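Local coordinates for putative cytoplasmic protein (Salmonella typhimurium LT2, PDB 2Q02) that is of unknown function but binds zinc in a xylose isomerase-like TIM barrel and may act as an isomerase, at residues M217-V230 against E260-Q272. Residues are numbered along the deposited sequence; the frame is centred on the assembly and turned at random.
Sequences MLSEKDVMQNYQQV and EEQINRSVSLLLQ
Mostly apolar packing with one direct hydrogen bond joins Leu218, Tyr227 and their neighbours to one flank of the C-terminal helix 256-271, on the outer layer of the barrel. Ser266 makes the polar link. Its OG accepts from Leu218 N at 3.1 Å, with an N-H...O angle of 148°, and donates to Gln262 O one turn back, so this hydroxyl, buried against the loop, is engaged in both directions. The OG lies beside its own backbone N (chi1 -68°), the rotation that lets it bridge the helix carbonyl and the backbone of the loop at Leu218. Met217, a selenomethionine, bends at both chi2 and chi3, curling its CE over the same turn, 3.7 Å from Ile263 CA. A water that donates to Gln262 OE1 and accepts from Met217 N adds a second, indirect link.

Toward the C-terminus, Leu218 and Leu270 cross at about a right angle, CD1 to CD1 4.0 Å, and Val230 reaches Leu270 CD2; Leu198 of strand 193-198 also touches Val230 and Leu270. Tyr227, its ring swung anti to the backbone N (chi1 -172°), brings an edge near Leu269 O, with CE1 3.4 Å away. That carbonyl also accepts, on a lone pair, from Gln272 NE2, turning the Gln272 side chain back toward Leu269. Leu269 CD1 meanwhile sits 3.5 Å from Ser219 C, against the start of the type I turn 219-222.

Helices 226-235 and 256-271 follow strands 193-198 and 242-244, and the short segments cross at -57°: neighbouring outer helices of a TIM barrel, with the loop that leads into helix 226-235 laid along the flank of 256-271.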
loop_
_atom_site.group_PDB
_atom_site.type_symbol
_atom_site.label_atom_id
_atom_site.label_comp_id
_atom_site.label_asym_id
_atom_site.label_seq_id
_atom_site.Cartn_x
_atom_site.Cartn_y
_atom_site.Cartn_z
HETATM N N MSE A 217 10.289 8.888 5.236
HETATM C CA MSE A 217 10.656 7.596 5.776
HETATM C C MSE A 217 10.772 7.652 7.313
HETATM O O MSE A 217 10.479 8.688 7.938
HETATM C CB MSE A 217 11.919 7.100 5.063
HETATM C CG MSE A 217 11.628 6.703 3.609
HETATM SE SE MSE A 217 10.691 4.927 3.463
HETATM C CE MSE A 217 12.255 3.824 3.766
ATOM N N LEU A 218 11.140 6.524 7.922
ATOM C CA LEU A 218 11.074 6.388 9.379
ATOM C C LEU A 218 12.281 7.009 10.040
ATOM O O LEU A 218 13.403 6.738 9.649
ATOM C CB LEU A 218 10.927 4.912 9.785
ATOM C CG LEU A 218 9.665 4.233 9.213
ATOM C CD1 LEU A 218 9.498 2.787 9.740
ATOM C CD2 LEU A 218 8.424 5.053 9.498
ATOM N N SER A 219 12.047 7.880 11.009
ATOM C CA SER A 219 13.131 8.408 11.828
ATOM C C SER A 219 12.705 8.391 13.295
ATOM O O SER A 219 11.581 7.977 13.623
ATOM C CB SER A 219 13.508 9.827 11.384
ATOM O OG SER A 219 12.628 10.801 11.931
ATOM N N GLU A 220 13.607 8.845 14.163
ATOM C CA GLU A 220 13.295 9.091 15.572
ATOM C C GLU A 220 12.298 10.236 15.736
ATOM O O GLU A 220 11.586 10.303 16.732
ATOM C CB GLU A 220 14.572 9.428 16.357
ATOM C CG GLU A 220 15.634 8.322 16.381
ATOM C CD GLU A 220 15.144 7.045 17.045
ATOM O OE1 GLU A 220 14.188 7.132 17.846
ATOM O OE2 GLU A 220 15.708 5.958 16.766
ATOM N N LYS A 221 12.246 11.134 14.757
ATOM C CA LYS A 221 11.348 12.283 14.829
ATOM C C LYS A 221 9.938 11.968 14.315
ATOM O O LYS A 221 9.089 12.861 14.334
ATOM C CB LYS A 221 11.948 13.498 14.088
ATOM N N ASP A 222 9.691 10.726 13.866
ATOM C CA ASP A 222 8.362 10.288 13.366
ATOM C C ASP A 222 7.253 10.656 14.361
ATOM O O ASP A 222 7.372 10.421 15.557
ATOM C CB ASP A 222 8.348 8.759 13.063
ATOM C CG ASP A 222 6.947 8.217 12.644
ATOM O OD1 ASP A 222 6.151 8.918 11.976
ATOM O OD2 ASP A 222 6.629 7.057 12.970
ATOM N N VAL A 223 6.175 11.228 13.851
ATOM C CA VAL A 223 5.060 11.690 14.680
ATOM C C VAL A 223 3.952 10.615 14.824
ATOM O O VAL A 223 3.104 10.692 15.719
ATOM C CB VAL A 223 4.504 13.049 14.103
ATOM C CG1 VAL A 223 3.030 13.282 14.430
ATOM C CG2 VAL A 223 5.365 14.221 14.596
HETATM N N MSE A 224 3.975 9.598 13.974
HETATM C CA MSE A 224 2.810 8.730 13.842
HETATM C C MSE A 224 2.860 7.417 14.627
HETATM O O MSE A 224 1.892 6.647 14.578
HETATM C CB MSE A 224 2.556 8.449 12.365
HETATM C CG MSE A 224 2.564 9.701 11.549
HETATM SE SE MSE A 224 1.643 9.459 9.924
HETATM C CE MSE A 224 1.220 11.228 9.673
ATOM N N GLN A 225 3.957 7.170 15.343
ATOM C CA GLN A 225 4.117 5.966 16.155
ATOM C C GLN A 225 4.184 4.682 15.318
ATOM O O GLN A 225 3.559 3.683 15.656
ATOM C CB GLN A 225 3.012 5.862 17.226
ATOM C CG GLN A 225 3.225 6.801 18.411
ATOM C CD GLN A 225 2.351 6.446 19.611
ATOM O OE1 GLN A 225 2.737 5.636 20.454
ATOM N NE2 GLN A 225 1.172 7.056 19.690
ATOM N N ASN A 226 4.949 4.701 14.232
ATOM C CA ASN A 226 5.102 3.492 13.421
ATOM C C ASN A 226 5.705 2.329 14.218
ATOM O O ASN A 226 5.193 1.227 14.132
ATOM C CB ASN A 226 5.942 3.753 12.162
ATOM C CG ASN A 226 5.166 4.484 11.086
ATOM O OD1 ASN A 226 4.774 3.902 10.072
ATOM N ND2 ASN A 226 4.934 5.766 11.310
ATOM N N TYR A 227 6.772 2.586 14.990
ATOM C CA TYR A 227 7.430 1.539 15.782
ATOM C C TYR A 227 6.397 0.851 16.632
ATOM O O TYR A 227 6.357 -0.377 16.679
ATOM C CB TYR A 227 8.550 2.097 16.691
ATOM C CG TYR A 227 9.395 1.018 17.401
ATOM C CD1 TYR A 227 10.499 0.443 16.773
ATOM C CD2 TYR A 227 9.082 0.577 18.698
ATOM C CE1 TYR A 227 11.278 -0.544 17.413
ATOM C CE2 TYR A 227 9.851 -0.411 19.345
ATOM C CZ TYR A 227 10.951 -0.976 18.695
ATOM O OH TYR A 227 11.728 -1.967 19.309
ATOM N N GLN A 228 5.552 1.651 17.279
ATOM C CA GLN A 228 4.524 1.124 18.174
ATOM C C GLN A 228 3.367 0.477 17.429
ATOM O O GLN A 228 2.815 -0.518 17.897
ATOM C CB GLN A 228 3.998 2.211 19.111
ATOM C CG GLN A 228 5.016 2.688 20.146
ATOM C CD GLN A 228 5.718 3.995 19.776
ATOM O OE1 GLN A 228 5.878 4.343 18.601
ATOM N NE2 GLN A 228 6.141 4.726 20.800
ATOM N N GLN A 229 3.004 1.015 16.273
ATOM C CA GLN A 229 1.963 0.376 15.451
ATOM C C GLN A 229 2.443 -0.982 14.951
ATOM O O GLN A 229 1.667 -1.918 14.900
ATOM C CB GLN A 229 1.552 1.234 14.254
ATOM C CG GLN A 229 0.643 2.404 14.572
ATOM C CD GLN A 229 0.052 2.999 13.289
ATOM O OE1 GLN A 229 -0.600 2.286 12.512
ATOM N NE2 GLN A 229 0.296 4.292 13.049
ATOM N N VAL A 230 3.720 -1.070 14.582
ATOM C CA VAL A 230 4.312 -2.301 14.070
ATOM C C VAL A 230 4.483 -3.305 15.185
ATOM O O VAL A 230 4.275 -4.494 14.963
ATOM C CB VAL A 230 5.706 -2.066 13.424
ATOM C CG1 VAL A 230 6.454 -3.403 13.223
ATOM C CG2 VAL A 230 5.584 -1.332 12.097
ATOM N N GLU A 260 19.033 4.076 -0.675
ATOM C CA GLU A 260 19.527 2.884 0.018
ATOM C C GLU A 260 19.669 3.152 1.520
ATOM O O GLU A 260 19.315 2.302 2.332
ATOM C CB GLU A 260 20.861 2.397 -0.574
ATOM C CG GLU A 260 20.773 1.769 -1.986
ATOM C CD GLU A 260 22.142 1.405 -2.591
ATOM O OE1 GLU A 260 22.676 0.324 -2.282
ATOM O OE2 GLU A 260 22.685 2.182 -3.399
ATOM N N GLU A 261 20.168 4.336 1.878
ATOM C CA GLU A 261 20.380 4.726 3.279
ATOM C C GLU A 261 19.083 4.792 4.081
ATOM O O GLU A 261 19.025 4.369 5.227
ATOM C CB GLU A 261 21.070 6.101 3.353
ATOM C CG GLU A 261 22.570 6.123 3.000
ATOM C CD GLU A 261 23.145 7.548 2.954
ATOM O OE1 GLU A 261 22.438 8.510 3.341
ATOM O OE2 GLU A 261 24.305 7.721 2.528
ATOM N N GLN A 262 18.046 5.341 3.471
ATOM C CA GLN A 262 16.764 5.568 4.149
ATOM C C GLN A 262 15.993 4.283 4.377
ATOM O O GLN A 262 15.263 4.145 5.356
ATOM C CB GLN A 262 15.916 6.512 3.316
ATOM C CG GLN A 262 16.517 7.908 3.180
ATOM C CD GLN A 262 16.018 8.882 4.229
ATOM O OE1 GLN A 262 15.244 8.530 5.119
ATOM N NE2 GLN A 262 16.460 10.124 4.119
ATOM N N ILE A 263 16.142 3.350 3.448
ATOM C CA ILE A 263 15.534 2.033 3.577
ATOM C C ILE A 263 16.290 1.286 4.649
ATOM O O ILE A 263 15.683 0.692 5.527
ATOM C CB ILE A 263 15.536 1.232 2.234
ATOM C CG1 ILE A 263 14.660 1.942 1.183
ATOM C CG2 ILE A 263 15.006 -0.170 2.450
ATOM C CD1 ILE A 263 14.977 1.605 -0.284
ATOM N N ASN A 264 17.612 1.305 4.589
ATOM C CA ASN A 264 18.414 0.695 5.673
ATOM C C ASN A 264 18.138 1.344 7.058
ATOM O O ASN A 264 17.921 0.628 8.048
ATOM C CB ASN A 264 19.914 0.716 5.330
ATOM C CG ASN A 264 20.277 -0.239 4.194
ATOM O OD1 ASN A 264 19.561 -1.205 3.906
ATOM N ND2 ASN A 264 21.399 0.030 3.545
ATOM N N ARG A 265 18.096 2.681 7.106
ATOM C CA ARG A 265 17.847 3.393 8.359
ATOM C C ARG A 265 16.462 3.059 8.920
ATOM O O ARG A 265 16.307 2.878 10.121
ATOM C CB ARG A 265 18.034 4.912 8.187
ATOM N N SER A 266 15.465 2.958 8.049
ATOM C CA SER A 266 14.095 2.640 8.471
ATOM C C SER A 266 13.981 1.222 9.040
ATOM O O SER A 266 13.447 1.039 10.132
ATOM C CB SER A 266 13.119 2.850 7.322
ATOM O OG SER A 266 13.031 4.235 7.010
ATOM N N VAL A 267 14.506 0.237 8.312
ATOM C CA VAL A 267 14.563 -1.155 8.785
ATOM C C VAL A 267 15.246 -1.261 10.142
ATOM O O VAL A 267 14.674 -1.828 11.080
ATOM C CB VAL A 267 15.253 -2.078 7.745
ATOM C CG1 VAL A 267 15.681 -3.424 8.353
ATOM C CG2 VAL A 267 14.290 -2.326 6.576
ATOM N N SER A 268 16.442 -0.676 10.244
ATOM C CA SER A 268 17.245 -0.710 11.474
ATOM C C SER A 268 16.528 -0.105 12.664
ATOM O O SER A 268 16.711 -0.549 13.798
ATOM C CB SER A 268 18.577 0.016 11.273
ATOM O OG SER A 268 19.387 -0.707 10.366
ATOM N N LEU A 269 15.724 0.916 12.406
ATOM C CA LEU A 269 14.913 1.522 13.444
ATOM C C LEU A 269 13.883 0.550 14.033
ATOM O O LEU A 269 13.585 0.615 15.219
ATOM C CB LEU A 269 14.208 2.753 12.897
ATOM C CG LEU A 269 13.548 3.649 13.949
ATOM C CD1 LEU A 269 13.936 5.130 13.710
ATOM C CD2 LEU A 269 12.015 3.450 13.985
ATOM N N LEU A 270 13.345 -0.340 13.210
ATOM C CA LEU A 270 12.320 -1.283 13.660
ATOM C C LEU A 270 12.939 -2.439 14.430
ATOM O O LEU A 270 12.347 -2.939 15.384
ATOM C CB LEU A 270 11.486 -1.789 12.470
ATOM C CG LEU A 270 10.725 -0.657 11.762
ATOM C CD1 LEU A 270 10.188 -1.105 10.410
ATOM C CD2 LEU A 270 9.620 -0.094 12.648
ATOM N N LEU A 271 14.147 -2.833 14.040
ATOM C CA LEU A 271 14.814 -3.975 14.660
ATOM C C LEU A 271 15.681 -3.608 15.882
ATOM O O LEU A 271 16.283 -4.496 16.511
ATOM C CB LEU A 271 15.638 -4.715 13.593
ATOM C CG LEU A 271 14.834 -5.096 12.332
ATOM C CD1 LEU A 271 15.700 -5.738 11.244
ATOM C CD2 LEU A 271 13.674 -6.017 12.668
ATOM N N GLN A 272 15.740 -2.321 16.235
ATOM C CA GLN A 272 16.645 -1.849 17.311
ATOM C C GLN A 272 16.310 -2.419 18.693
ATOM O O GLN A 272 15.246 -2.993 18.936
ATOM C CB GLN A 272 16.638 -0.317 17.400
ATOM C CG GLN A 272 15.316 0.272 17.914
ATOM C CD GLN A 272 15.397 1.753 18.188
ATOM O OE1 GLN A 272 16.162 2.184 19.049
ATOM N NE2 GLN A 272 14.602 2.542 17.468
ATOM O OXT GLN A 272 17.107 -2.290 19.617
HETATM O O HOH W 1 13.084 10.400 5.019
#